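Local coordinates for hypothetical protein PA1835 (Pseudomonas aeruginosa, PDB 1YOC), which is of unknown function but belongs to the hotdog-fold superfamily, with a PaaI-like thioesterase signature that suggests action on acyl thioesters, at residues Y97-T102 against K133-A138. Residues are numbered along the deposited sequence; the frame is centred on the assembly and turned at random.
Sequences YLAKAT and KPVFRA
Leu-98 lays its methyls against Arg-137: CD2 sits 3.2 Å above one face of the guanidinium plane, displaced toward its rim, and CD1 lies 3.8 Å from Arg-137 CG in the aliphatic part. The two side chains cross at about a right angle. The arginine chain bends at its third torsion (chi3 -65°), which turns NE out of line with the anti CA-CB-CG-CD part before it. The polar end of Arg-137 is occupied otherwise, by a salt bridge from NH2 to Glu-96 and a hydrogen bond from NE to a glycerol probably left by crystallisation.

One carbonyl oxygen carries the polar part of the contact. Val-135 O accepts from Leu-98 N at 2.9 Å and from Ala-99 N at 3.2 Å, and both donors approach from the same face of the carbonyl plane. The first stands well above that plane with an N-H...O angle of 136°; the second is less tilted and straighter, at 152°. Consecutive amides converging on one acceptor fit a chain that is turning out of its strand.

Tyr-97 and Phe-136, an antiparallel non-hydrogen-bonded pair, point the same way side by side. Tyr-97 CD1 meets the edge of the phenylalanine ring, 3.8 Å from Phe-136 CD1. The two methyls of Val-135 meet successive residues of the departing loop, CG2 reaching Ala-101 CB at 4.2 Å and CG1 lying 3.9 Å from Lys-100 O.

Val-135 and Phe-136 together face Ala-128 in a classic beta bulge on strand 133-146, which lies between strands 120-130 and 86-97. Both rings pack on helix 63-81, the helix against the hotdog sheet, while Tyr-97, at the end of strand 86-97, also touches Gly-92 of the second subunit.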
ATOM      1  N   TYR B  97       0.248  10.127  -6.740  1.00 12.26           N
ATOM      2  CA  TYR B  97      -0.987  10.580  -6.136  1.00 12.63           C
ATOM      3  C   TYR B  97      -1.420  11.827  -6.870  1.00 13.80           C
ATOM      4  O   TYR B  97      -0.806  12.883  -6.734  1.00 14.53           O
ATOM      5  CB  TYR B  97      -0.742  10.843  -4.649  1.00 12.15           C
ATOM      6  CG  TYR B  97      -0.198   9.599  -3.977  1.00 12.25           C
ATOM      7  CD1 TYR B  97      -0.932   8.406  -3.993  1.00 13.21           C
ATOM      8  CD2 TYR B  97       1.047   9.608  -3.310  1.00 10.41           C
ATOM      9  CE1 TYR B  97      -0.451   7.237  -3.354  1.00 10.99           C
ATOM     10  CE2 TYR B  97       1.531   8.437  -2.670  1.00 12.00           C
ATOM     11  CZ  TYR B  97       0.773   7.275  -2.695  1.00 11.83           C
ATOM     12  OH  TYR B  97       1.222   6.129  -2.056  1.00 13.82           O
ATOM     13  N   LEU B  98      -2.483  11.699  -7.656  1.00 12.92           N
ATOM     14  CA  LEU B  98      -2.917  12.821  -8.485  1.00 14.45           C
ATOM     15  C   LEU B  98      -3.864  13.833  -7.862  1.00 14.85           C
ATOM     16  O   LEU B  98      -3.806  15.028  -8.205  1.00 16.07           O
ATOM     17  CB  LEU B  98      -3.591  12.296  -9.763  1.00 14.20           C
ATOM     18  CG  LEU B  98      -2.823  11.163 -10.489  1.00 15.03           C
ATOM     19  CD1 LEU B  98      -3.554  10.863 -11.784  1.00 15.65           C
ATOM     20  CD2 LEU B  98      -1.359  11.554 -10.743  1.00 16.28           C
ATOM     21  N   ALA B  99      -4.765  13.361  -7.015  1.00 14.23           N
ATOM     22  CA  ALA B  99      -5.767  14.231  -6.396  1.00 15.10           C
ATOM     23  C   ALA B  99      -6.263  13.527  -5.142  1.00 14.76           C
ATOM     24  O   ALA B  99      -6.055  12.332  -4.988  1.00 14.30           O
ATOM     25  CB  ALA B  99      -6.952  14.438  -7.386  1.00 13.71           C
ATOM     26  N   LYS B 100      -6.907  14.254  -4.249  1.00 14.36           N
ATOM     27  CA  LYS B 100      -7.488  13.614  -3.065  1.00 14.49           C
ATOM     28  C   LYS B 100      -8.644  12.745  -3.540  1.00 13.13           C
ATOM     29  O   LYS B 100      -9.375  13.113  -4.452  1.00 14.62           O
ATOM     30  CB  LYS B 100      -8.021  14.659  -2.069  1.00 16.67           C
ATOM     31  CG  LYS B 100      -6.947  15.665  -1.611  1.00 22.95           C
ATOM     32  CD  LYS B 100      -5.550  15.013  -1.576  1.00 29.97           C
ATOM     33  CE  LYS B 100      -4.477  15.975  -1.066  1.00 32.76           C
ATOM     34  NZ  LYS B 100      -4.746  16.302   0.350  1.00 37.32           N
ATOM     35  N   ALA B 101      -8.843  11.605  -2.885  1.00 12.74           N
ATOM     36  CA  ALA B 101      -9.904  10.664  -3.264  1.00 11.97           C
ATOM     37  C   ALA B 101     -11.019  10.869  -2.254  1.00 11.97           C
ATOM     38  O   ALA B 101     -10.949  10.406  -1.099  1.00 12.09           O
ATOM     39  CB  ALA B 101      -9.376   9.248  -3.209  1.00 11.30           C
ATOM     40  N   THR B 102     -12.044  11.577  -2.696  1.00 12.48           N
ATOM     41  CA  THR B 102     -13.131  11.958  -1.776  1.00 13.45           C
ATOM     42  C   THR B 102     -14.435  11.179  -1.834  1.00 15.63           C
ATOM     43  O   THR B 102     -15.482  11.661  -1.372  1.00 16.66           O
ATOM     44  CB  THR B 102     -13.442  13.439  -2.005  1.00 15.06           C
ATOM     45  OG1 THR B 102     -14.019  13.583  -3.303  1.00 13.53           O
ATOM     46  CG2 THR B 102     -12.145  14.273  -1.912  1.00 15.56           C
ATOM     47  N   LYS B 133     -13.194  10.703 -12.302  1.00 16.77           N
ATOM     48  CA  LYS B 133     -12.020  11.540 -12.487  1.00 16.66           C
ATOM     49  C   LYS B 133     -10.820  10.779 -11.886  1.00 15.02           C
ATOM     50  O   LYS B 133     -10.930  10.192 -10.820  1.00 14.33           O
ATOM     51  CB  LYS B 133     -12.218  12.862 -11.740  1.00 17.98           C
ATOM     52  CG  LYS B 133     -13.442  13.630 -12.190  1.00 17.62           C
ATOM     53  CD  LYS B 133     -13.660  14.852 -11.303  1.00 21.21           C
ATOM     54  CE  LYS B 133     -14.959  15.563 -11.632  1.00 23.85           C
ATOM     55  NZ  LYS B 133     -16.088  14.798 -11.045  1.00 26.86           N
ATOM     56  N   PRO B 134      -9.666  10.819 -12.555  1.00 16.11           N
ATOM     57  CA  PRO B 134      -8.456  10.124 -12.094  1.00 13.73           C
ATOM     58  C   PRO B 134      -7.849  10.782 -10.860  1.00 14.43           C
ATOM     59  O   PRO B 134      -7.671  12.002 -10.805  1.00 15.29           O
ATOM     60  CB  PRO B 134      -7.546  10.174 -13.316  1.00 16.36           C
ATOM     61  CG  PRO B 134      -7.940  11.458 -13.977  1.00 16.54           C
ATOM     62  CD  PRO B 134      -9.423  11.553 -13.810  1.00 15.66           C
ATOM     63  N   VAL B 135      -7.546   9.966  -9.855  1.00 12.02           N
ATOM     64  CA  VAL B 135      -7.001  10.475  -8.614  1.00  9.70           C
ATOM     65  C   VAL B 135      -5.685   9.770  -8.235  1.00 11.42           C
ATOM     66  O   VAL B 135      -4.982  10.218  -7.333  1.00  9.81           O
ATOM     67  CB  VAL B 135      -7.990  10.260  -7.431  1.00 11.27           C
ATOM     68  CG1 VAL B 135      -9.330  10.954  -7.692  1.00 12.87           C
ATOM     69  CG2 VAL B 135      -8.184   8.755  -7.155  1.00 12.29           C
ATOM     70  N   PHE B 136      -5.337   8.718  -8.968  1.00 11.04           N
ATOM     71  CA  PHE B 136      -4.178   7.880  -8.626  1.00 12.02           C
ATOM     72  C   PHE B 136      -3.772   7.013  -9.807  1.00 11.75           C
ATOM     73  O   PHE B 136      -4.637   6.550 -10.568  1.00 10.81           O
ATOM     74  CB  PHE B 136      -4.604   6.986  -7.464  1.00 11.76           C
ATOM     75  CG  PHE B 136      -3.678   5.812  -7.172  1.00 10.94           C
ATOM     76  CD1 PHE B 136      -2.666   5.917  -6.213  1.00 10.64           C
ATOM     77  CD2 PHE B 136      -3.906   4.573  -7.784  1.00 10.16           C
ATOM     78  CE1 PHE B 136      -1.891   4.780  -5.845  1.00 12.13           C
ATOM     79  CE2 PHE B 136      -3.140   3.435  -7.434  1.00 13.81           C
ATOM     80  CZ  PHE B 136      -2.133   3.553  -6.450  1.00 11.79           C
ATOM     81  N   ARG B 137      -2.459   6.790  -9.945  1.00 10.88           N
ATOM     82  CA  ARG B 137      -1.942   5.899 -11.008  1.00 13.69           C
ATOM     83  C   ARG B 137      -0.870   5.004 -10.400  1.00 14.10           C
ATOM     84  O   ARG B 137      -0.130   5.434  -9.521  1.00 13.87           O
ATOM     85  CB  ARG B 137      -1.212   6.653 -12.134  1.00 15.81           C
ATOM     86  CG  ARG B 137      -1.991   7.571 -13.024  1.00 23.06           C
ATOM     87  CD  ARG B 137      -1.064   7.997 -14.232  1.00 21.73           C
ATOM     88  NE  ARG B 137       0.091   8.791 -13.807  1.00 23.00           N
ATOM     89  CZ  ARG B 137       0.107  10.126 -13.740  1.00 24.40           C
ATOM     90  NH1 ARG B 137      -0.957  10.842 -14.085  1.00 23.74           N
ATOM     91  NH2 ARG B 137       1.171  10.759 -13.267  1.00 26.50           N
ATOM     92  N   ALA B 138      -0.781   3.775 -10.900  1.00 13.05           N
ATOM     93  CA  ALA B 138       0.266   2.859 -10.469  1.00 12.33           C
ATOM     94  C   ALA B 138       0.722   2.020 -11.666  1.00 11.48           C
ATOM     95  O   ALA B 138      -0.005   1.867 -12.671  1.00 10.89           O
ATOM     96  CB  ALA B 138      -0.243   1.924  -9.400  1.00 12.32           C
TER